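Local atomic coordinates of pyruvate kinase 1 (Trypanosoma brucei brucei, PDB entry 4KCV), a protein that catalyses the last step of glycolysis, transferring the phosphoryl group of phosphoenolpyruvate to ADP to give pyruvate and ATP. Residues 294-299 with 327-332; 261-266 with 277-282; 210-215 with 237-242. All coordinates share one frame; numbering follows the deposited sequence.

Interaction 1 (294-299 with 327-332); sequences ICATQM and CVMLSG. With AKG (2-oxoglutaric acid), chain E.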
loop_
_atom_site.group_PDB
_atom_site.type_symbol
_atom_site.label_atom_id
_atom_site.label_comp_id
_atom_site.label_asym_id
_atom_site.label_seq_id
_atom_site.Cartn_x
_atom_site.Cartn_y
_atom_site.Cartn_z
ATOM N N ILE A 294 -21.724 20.055 -2.735
ATOM C CA ILE A 294 -23.024 19.832 -2.088
ATOM C C ILE A 294 -23.743 18.680 -2.758
ATOM O O ILE A 294 -23.854 18.645 -3.997
ATOM C CB ILE A 294 -23.924 21.087 -2.207
ATOM C CG1 ILE A 294 -23.175 22.327 -1.668
ATOM C CG2 ILE A 294 -25.251 20.856 -1.477
ATOM C CD1 ILE A 294 -23.890 23.641 -1.883
ATOM N N CYS A 295 -24.197 17.712 -1.970
ATOM C CA CYS A 295 -25.092 16.691 -2.502
ATOM C C CYS A 295 -26.562 17.089 -2.220
ATOM O O CYS A 295 -26.883 17.530 -1.127
ATOM C CB CYS A 295 -24.770 15.308 -1.896
ATOM S SG CYS A 295 -25.819 13.947 -2.551
ATOM N N ALA A 296 -27.413 16.991 -3.235
ATOM C CA ALA A 296 -28.787 17.536 -3.174
ATOM C C ALA A 296 -29.833 16.520 -3.672
ATOM O O ALA A 296 -29.538 15.659 -4.519
ATOM C CB ALA A 296 -28.888 18.823 -4.000
ATOM N N THR A 297 -31.050 16.664 -3.162
ATOM C CA THR A 297 -32.290 16.206 -3.810
ATOM C C THR A 297 -32.829 14.902 -3.223
ATOM O O THR A 297 -32.226 13.845 -3.391
ATOM C CB THR A 297 -32.171 16.092 -5.337
ATOM O OG1 THR A 297 -31.769 17.359 -5.862
ATOM C CG2 THR A 297 -33.549 15.711 -5.956
ATOM N N GLN A 298 -33.969 15.005 -2.536
ATOM C CA GLN A 298 -34.720 13.847 -2.017
ATOM C C GLN A 298 -33.947 13.022 -0.993
ATOM O O GLN A 298 -34.271 11.849 -0.749
ATOM C CB GLN A 298 -35.221 12.945 -3.146
ATOM C CG GLN A 298 -36.222 13.610 -4.120
ATOM C CD GLN A 298 -36.641 12.652 -5.239
ATOM O OE1 GLN A 298 -35.820 11.921 -5.781
ATOM N NE2 GLN A 298 -37.938 12.569 -5.492
ATOM N N MET A 299 -32.991 13.648 -0.327
ATOM C CA MET A 299 -32.159 12.920 0.630
ATOM C C MET A 299 -32.968 12.385 1.802
ATOM O O MET A 299 -32.707 11.281 2.289
ATOM C CB MET A 299 -31.002 13.802 1.116
ATOM C CG MET A 299 -30.140 14.321 -0.030
ATOM S SD MET A 299 -28.455 14.733 0.490
ATOM C CE MET A 299 -27.791 13.065 0.628
ATOM N N CYS A 327 -21.300 19.239 2.107
ATOM C CA CYS A 327 -22.643 19.583 2.485
ATOM C C CYS A 327 -23.616 18.557 1.983
ATOM O O CYS A 327 -23.453 18.011 0.883
ATOM C CB CYS A 327 -23.047 20.946 1.914
ATOM S SG CYS A 327 -21.963 22.308 2.379
ATOM N N VAL A 328 -24.739 18.464 2.695
ATOM C CA VAL A 328 -25.930 17.869 2.159
ATOM C C VAL A 328 -27.083 18.859 2.233
ATOM O O VAL A 328 -27.042 19.827 2.994
ATOM C CB VAL A 328 -26.290 16.598 2.933
ATOM C CG1 VAL A 328 -25.305 15.476 2.567
ATOM C CG2 VAL A 328 -26.267 16.876 4.433
ATOM N N MET A 329 -28.118 18.612 1.442
ATOM C CA MET A 329 -29.097 19.639 1.180
ATOM C C MET A 329 -30.504 19.094 1.357
ATOM O O MET A 329 -30.778 17.901 1.107
ATOM C CB MET A 329 -28.915 20.235 -0.222
ATOM C CG MET A 329 -29.826 21.430 -0.512
ATOM S SD MET A 329 -29.344 22.344 -1.995
ATOM C CE MET A 329 -30.664 21.813 -3.102
ATOM N N LEU A 330 -31.393 19.983 1.773
ATOM C CA LEU A 330 -32.788 19.688 1.877
ATOM C C LEU A 330 -33.543 20.697 0.999
ATOM O O LEU A 330 -33.168 21.890 0.930
ATOM C CB LEU A 330 -33.224 19.783 3.341
ATOM C CG LEU A 330 -32.565 18.728 4.251
ATOM C CD1 LEU A 330 -32.747 19.077 5.721
ATOM C CD2 LEU A 330 -33.147 17.341 3.939
ATOM N N SER A 331 -34.538 20.201 0.269
ATOM C CA SER A 331 -35.379 21.050 -0.568
ATOM C C SER A 331 -36.791 21.117 0.008
ATOM O O SER A 331 -37.033 21.840 0.979
ATOM C CB SER A 331 -35.399 20.532 -2.016
ATOM O OG SER A 331 -34.104 20.693 -2.601
ATOM N N GLY A 332 -37.714 20.364 -0.579
ATOM C CA GLY A 332 -39.113 20.396 -0.129
ATOM C C GLY A 332 -39.246 20.015 1.350
ATOM O O GLY A 332 -40.146 20.494 2.038
HETATM C C1 AKG E . -32.001 19.373 -8.832
HETATM O O1 AKG E . -31.779 18.418 -8.064
HETATM O O2 AKG E . -32.313 19.139 -10.023
HETATM C C2 AKG E . -31.835 20.839 -8.341
HETATM O O5 AKG E . -32.095 21.815 -9.069
HETATM C C3 AKG E . -31.535 21.012 -6.844
HETATM C C4 AKG E . -32.810 21.510 -6.140
HETATM C C5 AKG E . -33.791 20.343 -5.946
HETATM O O3 AKG E . -34.263 19.804 -6.972
HETATM O O4 AKG E . -34.066 20.033 -4.777
HETATM O O HOH W 1 -32.125 18.755 -1.639
HETATM O O HOH W 2 -32.920 16.598 0.030
#

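Interaction 2 (261-266 with 277-282); sequences VARGDL and VAQMCI. With MG (magnesium ion), chain C; AKG (2-oxoglutaric acid), chain E.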
loop_
_atom_site.group_PDB
_atom_site.type_symbol
_atom_site.label_atom_id
_atom_site.label_comp_id
_atom_site.label_asym_id
_atom_site.label_seq_id
_atom_site.Cartn_x
_atom_site.Cartn_y
_atom_site.Cartn_z
ATOM N N VAL A 261 -24.154 18.640 -6.786
ATOM C CA VAL A 261 -24.581 17.480 -7.560
ATOM C C VAL A 261 -26.086 17.479 -7.542
ATOM O O VAL A 261 -26.690 17.070 -6.548
ATOM C CB VAL A 261 -24.073 16.158 -6.940
ATOM C CG1 VAL A 261 -24.601 14.971 -7.728
ATOM C CG2 VAL A 261 -22.549 16.135 -6.885
ATOM N N ALA A 262 -26.682 18.095 -8.558
ATOM C CA ALA A 262 -28.107 18.400 -8.542
ATOM C C ALA A 262 -28.872 17.194 -9.069
ATOM O O ALA A 262 -29.217 17.132 -10.245
ATOM C CB ALA A 262 -28.382 19.636 -9.415
ATOM N N ARG A 263 -29.109 16.222 -8.204
ATOM C CA ARG A 263 -29.447 14.844 -8.650
ATOM C C ARG A 263 -30.839 14.715 -9.272
ATOM O O ARG A 263 -31.111 13.782 -10.016
ATOM C CB ARG A 263 -29.308 13.872 -7.478
ATOM C CG ARG A 263 -27.901 13.801 -6.926
ATOM C CD ARG A 263 -27.787 12.698 -5.886
ATOM N NE ARG A 263 -28.763 12.858 -4.817
ATOM C CZ ARG A 263 -28.875 12.035 -3.783
ATOM N NH1 ARG A 263 -28.055 10.996 -3.653
ATOM N NH2 ARG A 263 -29.844 12.221 -2.896
ATOM N N GLY A 264 -31.731 15.625 -8.920
ATOM C CA GLY A 264 -33.107 15.549 -9.389
ATOM C C GLY A 264 -33.166 15.746 -10.887
ATOM O O GLY A 264 -33.526 14.823 -11.632
ATOM N N ASP A 265 -32.645 16.881 -11.341
ATOM C CA ASP A 265 -32.523 17.146 -12.773
ATOM C C ASP A 265 -31.540 16.206 -13.495
ATOM O O ASP A 265 -31.856 15.669 -14.564
ATOM C CB ASP A 265 -32.186 18.614 -13.005
ATOM C CG ASP A 265 -33.416 19.531 -12.816
ATOM O OD1 ASP A 265 -34.529 19.122 -13.196
ATOM O OD2 ASP A 265 -33.288 20.612 -12.229
ATOM N N LEU A 266 -30.449 15.848 -12.819
ATOM C CA LEU A 266 -29.460 14.962 -13.420
ATOM C C LEU A 266 -30.062 13.597 -13.751
ATOM O O LEU A 266 -29.806 13.044 -14.823
ATOM C CB LEU A 266 -28.262 14.791 -12.485
ATOM C CG LEU A 266 -27.010 14.098 -13.031
ATOM C CD1 LEU A 266 -26.475 14.880 -14.220
ATOM C CD2 LEU A 266 -25.962 14.031 -11.918
ATOM N N VAL A 277 -22.843 6.977 -10.012
ATOM C CA VAL A 277 -21.499 7.045 -10.559
ATOM C C VAL A 277 -21.051 8.502 -10.699
ATOM O O VAL A 277 -19.969 8.869 -10.230
ATOM C CB VAL A 277 -21.412 6.335 -11.924
ATOM C CG1 VAL A 277 -20.050 6.560 -12.560
ATOM C CG2 VAL A 277 -21.690 4.848 -11.756
ATOM N N ALA A 278 -21.905 9.336 -11.302
ATOM C CA ALA A 278 -21.594 10.759 -11.445
ATOM C C ALA A 278 -21.306 11.378 -10.065
ATOM O O ALA A 278 -20.341 12.130 -9.897
ATOM C CB ALA A 278 -22.732 11.494 -12.131
ATOM N N GLN A 279 -22.114 11.006 -9.077
ATOM C CA GLN A 279 -22.010 11.586 -7.739
ATOM C C GLN A 279 -20.630 11.275 -7.130
ATOM O O GLN A 279 -19.982 12.160 -6.568
ATOM C CB GLN A 279 -23.122 11.035 -6.806
ATOM C CG GLN A 279 -22.963 11.460 -5.347
ATOM C CD GLN A 279 -24.100 10.989 -4.432
ATOM O OE1 GLN A 279 -25.255 10.910 -4.848
ATOM N NE2 GLN A 279 -23.778 10.753 -3.161
ATOM N N MET A 280 -20.280 9.993 -7.102
ATOM C CA MET A 280 -19.003 9.560 -6.557
ATOM C C MET A 280 -17.846 10.265 -7.251
ATOM O O MET A 280 -16.945 10.783 -6.592
ATOM C CB MET A 280 -18.840 8.034 -6.671
ATOM C CG MET A 280 -19.753 7.266 -5.733
ATOM S SD MET A 280 -19.606 5.476 -5.894
ATOM C CE MET A 280 -20.100 5.241 -7.571
ATOM N N CYS A 281 -17.914 10.336 -8.575
ATOM C CA CYS A 281 -16.864 10.975 -9.367
ATOM C C CYS A 281 -16.754 12.474 -9.056
ATOM O O CYS A 281 -15.673 12.977 -8.741
ATOM C CB CYS A 281 -17.110 10.750 -10.865
ATOM S SG CYS A 281 -15.896 11.545 -11.956
ATOM N N ILE A 282 -17.878 13.184 -9.119
ATOM C CA ILE A 282 -17.854 14.634 -8.918
ATOM C C ILE A 282 -17.395 14.999 -7.489
ATOM O O ILE A 282 -16.553 15.888 -7.303
ATOM C CB ILE A 282 -19.233 15.249 -9.203
ATOM C CG1 ILE A 282 -19.560 15.102 -10.683
ATOM C CG2 ILE A 282 -19.269 16.724 -8.814
ATOM C CD1 ILE A 282 -21.023 15.363 -10.982
HETATM MG MG MG C . -32.463 21.374 -10.944
HETATM C C1 AKG E . -32.001 19.373 -8.832
HETATM O O1 AKG E . -31.779 18.418 -8.064
HETATM O O2 AKG E . -32.313 19.139 -10.023
HETATM C C2 AKG E . -31.835 20.839 -8.341
HETATM O O5 AKG E . -32.095 21.815 -9.069
HETATM C C3 AKG E . -31.535 21.012 -6.844
HETATM C C4 AKG E . -32.810 21.510 -6.140
HETATM C C5 AKG E . -33.791 20.343 -5.946
HETATM O O3 AKG E . -34.263 19.804 -6.972
HETATM O O4 AKG E . -34.066 20.033 -4.777
HETATM O O HOH W 3 -32.259 23.503 -12.025
#

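Interaction 3 (210-215 with 237-242); sequences FASFIR and ISKIEN. With MG (magnesium ion), chain C; AKG (2-oxoglutaric acid), chain E.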
loop_
_atom_site.group_PDB
_atom_site.type_symbol
_atom_site.label_atom_id
_atom_site.label_comp_id
_atom_site.label_asym_id
_atom_site.label_seq_id
_atom_site.Cartn_x
_atom_site.Cartn_y
_atom_site.Cartn_z
ATOM N N PHE A 210 -26.212 29.415 -6.399
ATOM C CA PHE A 210 -26.292 28.064 -6.917
ATOM C C PHE A 210 -26.765 28.175 -8.370
ATOM O O PHE A 210 -27.962 28.409 -8.640
ATOM C CB PHE A 210 -27.283 27.211 -6.088
ATOM C CG PHE A 210 -26.874 27.009 -4.627
ATOM C CD1 PHE A 210 -25.591 27.332 -4.187
ATOM C CD2 PHE A 210 -27.750 26.412 -3.733
ATOM C CE1 PHE A 210 -25.206 27.112 -2.866
ATOM C CE2 PHE A 210 -27.379 26.189 -2.409
ATOM C CZ PHE A 210 -26.094 26.524 -1.972
ATOM N N ALA A 211 -25.825 28.085 -9.308
ATOM C CA ALA A 211 -26.139 28.383 -10.692
ATOM C C ALA A 211 -26.668 27.159 -11.424
ATOM O O ALA A 211 -25.954 26.191 -11.621
ATOM C CB ALA A 211 -24.923 28.959 -11.411
ATOM N N SER A 212 -27.878 27.274 -11.945
ATOM C CA SER A 212 -28.585 26.132 -12.504
ATOM C C SER A 212 -28.062 25.727 -13.885
ATOM O O SER A 212 -27.563 26.571 -14.649
ATOM C CB SER A 212 -30.084 26.437 -12.554
ATOM O OG SER A 212 -30.653 26.347 -11.245
ATOM N N PHE A 213 -28.088 24.417 -14.163
ATOM C CA PHE A 213 -27.888 23.890 -15.535
ATOM C C PHE A 213 -26.544 24.319 -16.161
ATOM O O PHE A 213 -26.467 24.672 -17.362
ATOM C CB PHE A 213 -29.077 24.296 -16.433
ATOM C CG PHE A 213 -29.208 23.478 -17.695
ATOM C CD1 PHE A 213 -29.375 22.084 -17.637
ATOM C CD2 PHE A 213 -29.307 24.115 -18.952
ATOM C CE1 PHE A 213 -29.536 21.338 -18.807
ATOM C CE2 PHE A 213 -29.480 23.369 -20.119
ATOM C CZ PHE A 213 -29.582 21.980 -20.049
ATOM N N ILE A 214 -25.476 24.248 -15.377
ATOM C CA ILE A 214 -24.140 24.597 -15.891
ATOM C C ILE A 214 -23.561 23.458 -16.735
ATOM O O ILE A 214 -23.346 22.328 -16.232
ATOM C CB ILE A 214 -23.166 24.932 -14.754
ATOM C CG1 ILE A 214 -23.592 26.240 -14.053
ATOM C CG2 ILE A 214 -21.749 25.046 -15.302
ATOM C CD1 ILE A 214 -23.491 27.474 -14.933
ATOM N N ARG A 215 -23.264 23.757 -18.000
ATOM C CA ARG A 215 -22.830 22.726 -18.958
ATOM C C ARG A 215 -21.370 22.856 -19.360
ATOM O O ARG A 215 -20.778 21.906 -19.868
ATOM C CB ARG A 215 -23.701 22.765 -20.202
ATOM C CG ARG A 215 -25.109 22.291 -19.954
ATOM C CD ARG A 215 -26.088 23.102 -20.770
ATOM N NE ARG A 215 -26.248 24.459 -20.236
ATOM C CZ ARG A 215 -26.458 25.542 -20.979
ATOM N NH1 ARG A 215 -26.507 25.434 -22.294
ATOM N NH2 ARG A 215 -26.587 26.737 -20.403
ATOM N N ILE A 237 -21.471 28.391 -7.128
ATOM C CA ILE A 237 -21.555 26.957 -6.963
ATOM C C ILE A 237 -22.304 26.427 -8.162
ATOM O O ILE A 237 -23.489 26.694 -8.297
ATOM C CB ILE A 237 -22.351 26.595 -5.677
ATOM C CG1 ILE A 237 -21.779 27.335 -4.475
ATOM C CG2 ILE A 237 -22.299 25.095 -5.418
ATOM C CD1 ILE A 237 -20.347 26.971 -4.167
ATOM N N SER A 238 -21.607 25.747 -9.074
ATOM C CA SER A 238 -22.249 25.297 -10.304
ATOM C C SER A 238 -23.055 24.043 -10.055
ATOM O O SER A 238 -22.562 23.080 -9.427
ATOM C CB SER A 238 -21.216 25.041 -11.412
ATOM O OG SER A 238 -20.574 26.240 -11.811
ATOM N N LYS A 239 -24.299 24.045 -10.546
ATOM C CA LYS A 239 -25.174 22.884 -10.418
ATOM C C LYS A 239 -25.020 21.975 -11.629
ATOM O O LYS A 239 -25.187 22.409 -12.793
ATOM C CB LYS A 239 -26.630 23.326 -10.262
ATOM C CG LYS A 239 -26.839 24.292 -9.090
ATOM C CD LYS A 239 -28.262 24.848 -9.023
ATOM C CE LYS A 239 -29.337 23.759 -9.078
ATOM N NZ LYS A 239 -30.692 24.371 -9.299
ATOM N N ILE A 240 -24.564 20.754 -11.378
ATOM C CA ILE A 240 -24.351 19.796 -12.466
ATOM C C ILE A 240 -25.639 18.999 -12.698
ATOM O O ILE A 240 -26.132 18.315 -11.784
ATOM C CB ILE A 240 -23.168 18.842 -12.154
ATOM C CG1 ILE A 240 -21.879 19.643 -11.954
ATOM C CG2 ILE A 240 -22.987 17.804 -13.258
ATOM C CD1 ILE A 240 -21.389 20.406 -13.180
ATOM N N GLU A 241 -26.265 19.212 -13.862
ATOM C CA GLU A 241 -27.640 18.726 -14.074
ATOM C C GLU A 241 -27.852 17.892 -15.328
ATOM O O GLU A 241 -28.947 17.416 -15.545
ATOM C CB GLU A 241 -28.649 19.875 -14.074
ATOM C CG GLU A 241 -28.405 20.941 -13.038
ATOM C CD GLU A 241 -29.664 21.730 -12.732
ATOM O OE1 GLU A 241 -30.681 21.092 -12.399
ATOM O OE2 GLU A 241 -29.620 22.974 -12.735
ATOM N N ASN A 242 -26.824 17.742 -16.163
ATOM C CA ASN A 242 -26.948 16.947 -17.379
ATOM C C ASN A 242 -25.620 16.331 -17.783
ATOM O O ASN A 242 -24.608 16.542 -17.109
ATOM C CB ASN A 242 -27.583 17.789 -18.532
ATOM C CG ASN A 242 -26.569 18.679 -19.270
ATOM O OD1 ASN A 242 -25.521 19.048 -18.729
ATOM N ND2 ASN A 242 -26.916 19.066 -20.529
HETATM MG MG MG C . -32.463 21.374 -10.944
HETATM C C1 AKG E . -32.001 19.373 -8.832
HETATM O O1 AKG E . -31.779 18.418 -8.064
HETATM O O2 AKG E . -32.313 19.139 -10.023
HETATM C C2 AKG E . -31.835 20.839 -8.341
HETATM O O5 AKG E . -32.095 21.815 -9.069
HETATM C C3 AKG E . -31.535 21.012 -6.844
HETATM C C4 AKG E . -32.810 21.510 -6.140
HETATM C C5 AKG E . -33.791 20.343 -5.946
HETATM O O3 AKG E . -34.263 19.804 -6.972
HETATM O O4 AKG E . -34.066 20.033 -4.777
HETATM O O HOH W 4 -25.155 20.436 -16.131
HETATM O O HOH W 3 -32.259 23.503 -12.025
#

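Interaction 1 (294-299 with 327-332)
Strands 294-296 and 327-330 run parallel, 30° apart, with I294 bridged to C327 and C295 to V328; C295 N donates to C327 O over 3.0 Å, nearly straight (169°). On the face that carries I294 and C327, CG1 of I294 lies 3.8 Å from CB of C327, while its CG2 crosses toward CB of M329. In M329, CG anti to the backbone N (chi1 -174°) and a bend at chi3 bring the methyl CE to 3.6 Å from CB of A296 and close to C4 of the bound 2-oxoglutarate; a flexible thioether suits this apolar seam. On the face that carries C295 and V328, M299 from the following loop crosses V328 at about a right angle, its SD 3.8 Å from V328 CB. Farther along, where T297 and S331 draw apart, two waters bridge the chains: one accepts from T297 N at 2.8 Å and donates weakly to M329 O, the other accepts from M299 N and probably donates there too. These are the last two strands of the TIM barrel, linked through helix 311-323, whose A320 packs against C295, M299 and V328; strand 258-262 adjoins I294, and strand 23-27, beside V328, closes the barrel.

Interaction 2 (261-266 with 277-282)
V261 lays its CG2 methyl obliquely against I282 of helix 275-289, 3.9 Å from that residue's CG2. With CG1 anti to the backbone N, V261 keeps CG2 on the I282 side and sets CG1 over the backbone of Q279; a beta-branched residue thus packs against the helix with two short arms. On the following helix, L266 CD2 reaches A278 CB at 4.1 Å, the small alanine letting the leucine approach. Beside these apolar contacts there is one polar link: R263 NH1 donates to Q279 OE1 over 3.0 Å, a bent bond (147°) in which the oxygen sits at the guanidinium edge, 20° out of its plane, with the amide turned 55° against it. In the TIM barrel, helix 275-289 packs outside strand 258-262, and the turn at A262 leads into the short helix 263-269 at the strand's C-terminal end, where the active site lies. There G264 N and D265 N donate to O1 and O2 of 2-oxoglutarate, and D265 OD2 binds the magnesium ion. R263 turns the other way: its salt bridge to D316 and its bonds to A296 O and T297 O hold the buried guanidinium, while R263 O accepts from R311 of the second subunit.

Interaction 3 (210-215 with 237-242)
The F213 ring has CD of R215 against one face, 3.4 Å above the plane and toward the rim, and CB of E241 at its edge; the N242 amide stands near CE1, turned 56° from the ring plane. The R215 guanidinium receives F213 O at its edge and in plane, through a straight NE bond of 2.9 Å (168°), while NH1 and NH2 bond to the carbonyls of V185, L187 and P188. F210 lies side by side with I237, CD1 3.6 Å from I237 CB. The strands pair in parallel: A211 N donates to I237 O, K239 N to A211 O, and I214 N to K239 O. E241 divides its carboxylate: OE2 accepts from F213 N on its anti side, somewhat out of plane, at a short 2.5 Å, and OE1 binds the magnesium ion at 2.3 Å. K239, bent at chi3 (51°), brings NZ to 2.8 Å from S212 OG, itself bonded to T85 O. K239 NZ also donates to O5 of 2-oxoglutarate, with D84 a further acceptor; a long charged chain suits this reach. A lysine near the C-terminal end of barrel strand 235-240 and, just past it, a metal-binding glutamate are typical of the pyruvate kinase active site.

How the interactions relate
From the N terminus, interaction 3 comes first, closing the loop through helix 217-227 that joins barrel strands 208-211 and 235-240. Interaction 2 follows, folding helix 275-289 back on strand 258-262, and interaction 1 closes the last beta-alpha-beta unit, through helix 311-323. The three lie in series, without nesting or crossing, within one TIM barrel. Adjacent strands join them: I294 O probably accepts from V261 N, and A262 N probably donates to I240 O. Inside the barrel, I294 CD1 packs against F210 CZ. All three converge on 2-oxoglutarate; interactions 2 and 3 also share the magnesium ion, which brings D265 OD2 and E241 OE1 together, and interactions 1 and 2 both reach the second subunit.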